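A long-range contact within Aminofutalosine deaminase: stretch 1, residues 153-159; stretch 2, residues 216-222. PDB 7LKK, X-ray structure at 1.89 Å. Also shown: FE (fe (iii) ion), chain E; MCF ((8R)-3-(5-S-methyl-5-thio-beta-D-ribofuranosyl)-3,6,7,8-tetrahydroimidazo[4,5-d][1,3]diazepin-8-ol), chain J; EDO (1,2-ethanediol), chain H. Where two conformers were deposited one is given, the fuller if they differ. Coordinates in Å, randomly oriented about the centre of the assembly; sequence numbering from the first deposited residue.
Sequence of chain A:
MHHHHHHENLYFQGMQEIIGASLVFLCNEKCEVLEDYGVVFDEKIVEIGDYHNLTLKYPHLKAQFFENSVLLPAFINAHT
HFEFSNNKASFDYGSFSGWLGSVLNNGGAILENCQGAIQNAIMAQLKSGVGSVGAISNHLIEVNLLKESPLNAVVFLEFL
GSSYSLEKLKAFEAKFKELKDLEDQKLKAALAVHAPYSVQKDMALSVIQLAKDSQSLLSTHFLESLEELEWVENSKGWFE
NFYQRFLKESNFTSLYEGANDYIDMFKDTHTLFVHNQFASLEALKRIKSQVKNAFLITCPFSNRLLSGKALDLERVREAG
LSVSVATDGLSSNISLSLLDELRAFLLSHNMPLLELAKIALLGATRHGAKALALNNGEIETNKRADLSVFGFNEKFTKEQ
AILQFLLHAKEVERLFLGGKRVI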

ATOM      1  N   ALA A 153       0.068   1.513 -27.222  1.00 22.82           N
ATOM      2  CA  ALA A 153       0.129   2.871 -26.701  1.00 18.77           C
ATOM      3  C   ALA A 153      -0.982   3.723 -27.295  1.00 21.38           C
ATOM      4  O   ALA A 153      -1.132   3.790 -28.520  1.00 23.33           O
ATOM      5  CB  ALA A 153       1.491   3.510 -26.990  1.00 28.34           C
ATOM      6  N   VAL A 154      -1.757   4.361 -26.424  1.00 20.66           N
ATOM      7  CA  VAL A 154      -2.653   5.447 -26.797  1.00 18.65           C
ATOM      8  C   VAL A 154      -2.076   6.716 -26.185  1.00 22.77           C
ATOM      9  O   VAL A 154      -2.156   6.922 -24.967  1.00 19.37           O
ATOM     10  CB  VAL A 154      -4.090   5.206 -26.321  1.00 17.93           C
ATOM     11  CG1 VAL A 154      -4.977   6.383 -26.704  1.00 18.19           C
ATOM     12  CG2 VAL A 154      -4.634   3.914 -26.910  1.00 21.95           C
ATOM     13  N   VAL A 155      -1.485   7.566 -27.019  1.00 19.61           N
ATOM     14  CA  VAL A 155      -0.801   8.763 -26.543  1.00 19.51           C
ATOM     15  C   VAL A 155      -1.779   9.930 -26.610  1.00 20.38           C
ATOM     16  O   VAL A 155      -2.215  10.329 -27.695  1.00 20.91           O
ATOM     17  CB  VAL A 155       0.471   9.051 -27.349  1.00 22.79           C
ATOM     18  CG1 VAL A 155       1.022  10.423 -26.988  1.00 18.04           C
ATOM     19  CG2 VAL A 155       1.511   7.976 -27.084  1.00 24.42           C
ATOM     20  N   PHE A 156      -2.132  10.464 -25.445  1.00 20.35           N
ATOM     21  CA  PHE A 156      -2.996  11.635 -25.330  1.00 20.94           C
ATOM     22  C   PHE A 156      -2.104  12.870 -25.309  1.00 18.95           C
ATOM     23  O   PHE A 156      -1.467  13.168 -24.296  1.00 18.25           O
ATOM     24  CB  PHE A 156      -3.848  11.567 -24.065  1.00 18.45           C
ATOM     25  CG  PHE A 156      -4.833  10.430 -24.038  1.00 19.53           C
ATOM     26  CD1 PHE A 156      -4.438   9.161 -23.640  1.00 16.26           C
ATOM     27  CD2 PHE A 156      -6.160  10.638 -24.372  1.00 17.46           C
ATOM     28  CE1 PHE A 156      -5.345   8.117 -23.602  1.00 20.10           C
ATOM     29  CE2 PHE A 156      -7.072   9.596 -24.339  1.00 21.50           C
ATOM     30  CZ  PHE A 156      -6.664   8.335 -23.950  1.00 22.43           C
ATOM     31  N   LEU A 157      -2.047  13.589 -26.426  1.00 19.77           N
ATOM     32  CA  LEU A 157      -1.365  14.879 -26.447  1.00 18.16           C
ATOM     33  C   LEU A 157      -2.189  15.873 -25.642  1.00 18.47           C
ATOM     34  O   LEU A 157      -3.306  16.226 -26.036  1.00 18.22           O
ATOM     35  CB  LEU A 157      -1.165  15.368 -27.879  1.00 15.66           C
ATOM     36  CG  LEU A 157      -0.413  16.697 -27.993  1.00 23.86           C
ATOM     37  CD1 LEU A 157       0.980  16.587 -27.391  1.00 25.65           C
ATOM     38  CD2 LEU A 157      -0.342  17.170 -29.436  1.00 23.30           C
ATOM     39  N   GLU A 158      -1.642  16.328 -24.519  1.00 19.04           N
ATOM     40  CA  GLU A 158      -2.389  17.095 -23.534  1.00 21.40           C
ATOM     41  C   GLU A 158      -2.139  18.584 -23.722  1.00 21.78           C
ATOM     42  O   GLU A 158      -0.985  19.026 -23.763  1.00 18.24           O
ATOM     43  CB  GLU A 158      -2.000  16.674 -22.118  1.00 18.15           C
ATOM     44  CG  GLU A 158      -2.621  17.519 -21.029  1.00 20.79           C
ATOM     45  CD  GLU A 158      -2.177  17.085 -19.649  1.00 24.20           C
ATOM     46  OE1 GLU A 158      -0.997  17.309 -19.308  1.00 27.48           O
ATOM     47  OE2 GLU A 158      -3.006  16.513 -18.910  1.00 24.88           O
ATOM     48  N   PHE A 159      -3.219  19.352 -23.813  1.00 20.48           N
ATOM     49  CA  PHE A 159      -3.129  20.787 -24.032  1.00 21.64           C
ATOM     50  C   PHE A 159      -3.142  21.531 -22.704  1.00 20.34           C
ATOM     51  O   PHE A 159      -3.951  21.230 -21.820  1.00 21.18           O
ATOM     52  CB  PHE A 159      -4.275  21.271 -24.921  1.00 18.81           C
ATOM     53  CG  PHE A 159      -4.239  22.742 -25.193  1.00 22.63           C
ATOM     54  CD1 PHE A 159      -3.429  23.250 -26.193  1.00 29.87           C
ATOM     55  CD2 PHE A 159      -5.001  23.619 -24.441  1.00 22.01           C
ATOM     56  CE1 PHE A 159      -3.384  24.604 -26.443  1.00 34.38           C
ATOM     57  CE2 PHE A 159      -4.958  24.976 -24.684  1.00 30.56           C
ATOM     58  CZ  PHE A 159      -4.149  25.467 -25.687  1.00 33.55           C
TER
HETATM   59 FE    FE E 501      -2.491  12.681 -14.680  1.00 27.30          FE
HETATM   60  O8  MCF J 506      -2.698  13.796 -13.080  1.00 30.79           O
HETATM   61  C8  MCF J 506      -1.611  14.053 -12.227  1.00 28.39           C
HETATM   62  C7  MCF J 506      -1.961  15.028 -11.107  1.00 25.65           C
HETATM   63  N6  MCF J 506      -2.950  15.980 -11.545  1.00 25.30           N
HETATM   64  C5  MCF J 506      -2.752  16.691 -12.788  1.00 26.51           C
HETATM   65  N4  MCF J 506      -1.621  16.534 -13.696  1.00 24.69           N
HETATM   66  C10 MCF J 506      -0.383  15.716 -13.672  1.00 25.35           C
HETATM   67  C9  MCF J 506      -0.352  14.514 -12.991  1.00 24.50           C
HETATM   68  N1  MCF J 506       0.860  13.999 -13.143  1.00 26.38           N
HETATM   69  C2  MCF J 506       1.594  14.811 -13.902  1.00 26.43           C
HETATM   70  N3  MCF J 506       0.825  15.853 -14.231  1.00 23.54           N
HETATM   71  C1S MCF J 506       1.313  16.989 -15.072  1.00 29.09           C
HETATM   72  C2S MCF J 506       0.298  17.461 -16.138  1.00 28.97           C
HETATM   73  O2S MCF J 506       0.386  16.694 -17.262  1.00 23.50           O
HETATM   74  O4S MCF J 506       1.502  18.023 -14.343  1.00 27.92           O
HETATM   75  C4S MCF J 506       1.331  19.300 -15.325  1.00 29.99           C
HETATM   76  C3S MCF J 506       0.770  18.882 -16.423  1.00 29.79           C
HETATM   77  O3S MCF J 506       1.791  18.866 -17.531  1.00 30.91           O
HETATM   78  C5S MCF J 506       0.461  20.343 -14.646  1.00 31.10           C
HETATM   79  S5S MCF J 506       0.943  22.000 -15.212  1.00 38.43           S
HETATM   80  C6S MCF J 506      -0.412  23.162 -14.878  1.00 34.28           C
HETATM   81  C1  EDO H 504     -15.211  12.501 -29.634  1.00 29.84           C
HETATM   82  O1  EDO H 504     -14.717  11.610 -28.627  1.00 36.71           O
HETATM   83  C2  EDO H 504     -14.874  11.946 -31.011  1.00 34.05           C
HETATM   84  O2  EDO H 504     -13.466  12.068 -31.241  1.00 32.60           O
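Stretch 2, residues 216-222: SLLSTHF

How does stretch 2 lie on stretch 1? Residues 153-159 form an extended strand that begins earlier in the chain, and most of stretch 2 is extended too, with 218-222 in a strand of its own. The two run in broadly the same direction but are splayed, their N-to-C axes 54° apart (signed crossing angle -54°) and 7.9 Å from one another at closest approach. No hydrogen bonds join them, and the contact rests mainly on side chains, with Leu218 O as a backbone contribution. The register is set where Phe156 CA lies 7.2 Å from Ser219 CA.

What fills the space between the backbones at that point? Chiefly the ring of Phe156, whose CA-to-CB bond points toward stretch 2. With chi1 at -65° (m) and chi2 at 83°, the ring is carried out over the stretch from Leu217 to Ser219. Phe156 CD2 comes to 3.6 Å from Ser219 CB, while Phe156 CE2 is 3.9 Å from Leu217 CB and 3.9 Å from Leu218 O. Ser219 also points toward the partner strand; its small side chain meets the ring through its CB, and its chi1 is -176° (t). Leu218, between these two neighbours, points away, as the alternation of an extended chain leads one to expect, and it offers its carbonyl oxygen to the ring instead.

Where does the apolar contact continue? It passes to Val154, two residues before Phe156 and therefore on the same side of the strand. Val154 is t, with chi1 at 179°, and Leu217 reaches across with chi1 at -83° (m) and chi2 at 37° (p). The approach is loose: Val154 CG1 stands 4.4 Å from Leu217 CD2. The intervening Val155, like Leu157 further on, is out of reach of stretch 2.

How do Glu158 and His221 meet when both start sideways? Their ends bring them together. Glu158 is extended through chi1 (174°, t) and chi2 (-179°, t), and then chi3 of 71° sets the carboxylate. Its OE2 lies 3.1 Å from His221 CE1, near the plane of the imidazole at its edge, while Glu158 OE1 accepts a hydrogen bond from MCF O2S at 2.5 Å. His221, with chi1 at -58° (m) and chi2 at 98°, directs NE2 to the metal, 2.4 Å from FE; MCF O8 binds the same FE at 2.0 Å, and MCF N4 lies over one face of the ring. This end of the contact thus belongs to the ligand and metal site.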

ATOM      1  N   SER A 216     -10.633  11.103 -32.468  1.00 22.71           N
ATOM      2  CA  SER A 216      -9.685  10.815 -31.404  1.00 20.70           C
ATOM      3  C   SER A 216     -10.393  10.701 -30.059  1.00 17.78           C
ATOM      4  O   SER A 216     -11.429  11.328 -29.824  1.00 15.82           O
ATOM      5  CB  SER A 216      -8.610  11.905 -31.322  1.00 23.01           C
ATOM      6  OG  SER A 216      -7.771  11.894 -32.463  1.00 24.97           O
ATOM      7  N   LEU A 217      -9.814   9.897 -29.170  1.00 18.52           N
ATOM      8  CA  LEU A 217     -10.291   9.841 -27.799  1.00 18.14           C
ATOM      9  C   LEU A 217      -9.894  11.113 -27.054  1.00 17.61           C
ATOM     10  O   LEU A 217      -9.005  11.859 -27.471  1.00 20.96           O
ATOM     11  CB  LEU A 217      -9.720   8.619 -27.073  1.00 16.33           C
ATOM     12  CG  LEU A 217     -10.378   7.244 -27.210  1.00 21.62           C
ATOM     13  CD1 LEU A 217     -10.908   6.978 -28.610  1.00 22.65           C
ATOM     14  CD2 LEU A 217      -9.393   6.158 -26.791  1.00 21.11           C
ATOM     15  N   LEU A 218     -10.569  11.360 -25.932  0.88 19.07           N
ATOM     16  CA  LEU A 218     -10.282  12.517 -25.096  0.88 19.60           C
ATOM     17  C   LEU A 218     -10.054  12.074 -23.658  0.88 19.55           C
ATOM     18  O   LEU A 218     -10.548  11.031 -23.223  0.88 20.34           O
ATOM     19  CB  LEU A 218     -11.416  13.554 -25.146  0.88 17.52           C
ATOM     20  CG  LEU A 218     -11.481  14.417 -26.408  0.88 20.43           C
ATOM     21  CD1 LEU A 218     -12.863  15.034 -26.570  0.88 19.03           C
ATOM     22  CD2 LEU A 218     -10.405  15.493 -26.379  0.88 18.33           C
ATOM     23  N   SER A 219      -9.291  12.882 -22.928  1.00 18.59           N
ATOM     24  CA  SER A 219      -9.005  12.628 -21.525  1.00 19.57           C
ATOM     25  C   SER A 219      -8.860  13.972 -20.828  1.00 19.65           C
ATOM     26  O   SER A 219      -8.487  14.968 -21.453  1.00 16.15           O
ATOM     27  CB  SER A 219      -7.740  11.781 -21.344  1.00 21.24           C
ATOM     28  OG  SER A 219      -7.526  11.460 -19.980  1.00 20.69           O
ATOM     29  N   THR A 220      -9.167  13.996 -19.535  1.00 19.71           N
ATOM     30  CA  THR A 220      -9.085  15.234 -18.775  1.00 18.20           C
ATOM     31  C   THR A 220      -9.015  14.914 -17.289  1.00 18.58           C
ATOM     32  O   THR A 220      -9.548  13.898 -16.834  1.00 18.15           O
ATOM     33  CB  THR A 220     -10.281  16.153 -19.074  1.00 19.40           C
ATOM     34  OG1 THR A 220     -10.112  17.405 -18.396  1.00 24.08           O
ATOM     35  CG2 THR A 220     -11.590  15.507 -18.637  1.00 19.84           C
ATOM     36  N   HIS A 221      -8.324  15.779 -16.546  1.00 17.20           N
ATOM     37  CA  HIS A 221      -8.339  15.739 -15.090  1.00 20.30           C
ATOM     38  C   HIS A 221      -9.539  16.534 -14.594  1.00 22.43           C
ATOM     39  O   HIS A 221      -9.762  17.666 -15.037  1.00 21.55           O
ATOM     40  CB  HIS A 221      -7.046  16.314 -14.510  1.00 17.37           C
ATOM     41  CG  HIS A 221      -5.809  15.618 -14.983  1.00 19.33           C
ATOM     42  ND1 HIS A 221      -5.033  16.097 -16.016  1.00 19.41           N
ATOM     43  CD2 HIS A 221      -5.212  14.477 -14.562  1.00 23.65           C
ATOM     44  CE1 HIS A 221      -4.011  15.283 -16.211  1.00 18.51           C
ATOM     45  NE2 HIS A 221      -4.096  14.292 -15.342  1.00 23.80           N
ATOM     46  N   PHE A 222     -10.313  15.949 -13.680  1.00 18.59           N
ATOM     47  CA  PHE A 222     -11.567  16.562 -13.254  1.00 18.27           C
ATOM     48  C   PHE A 222     -11.701  16.492 -11.742  1.00 24.34           C
ATOM     49  O   PHE A 222     -11.671  15.399 -11.168  1.00 17.90           O
ATOM     50  CB  PHE A 222     -12.762  15.877 -13.927  1.00 20.84           C
ATOM     51  CG  PHE A 222     -14.060  16.591 -13.709  1.00 21.07           C
ATOM     52  CD1 PHE A 222     -14.221  17.902 -14.127  1.00 22.73           C
ATOM     53  CD2 PHE A 222     -15.119  15.956 -13.080  1.00 18.18           C
ATOM     54  CE1 PHE A 222     -15.412  18.566 -13.922  1.00 23.53           C
ATOM     55  CE2 PHE A 222     -16.314  16.616 -12.875  1.00 18.98           C
ATOM     56  CZ  PHE A 222     -16.461  17.922 -13.296  1.00 21.13           C
TER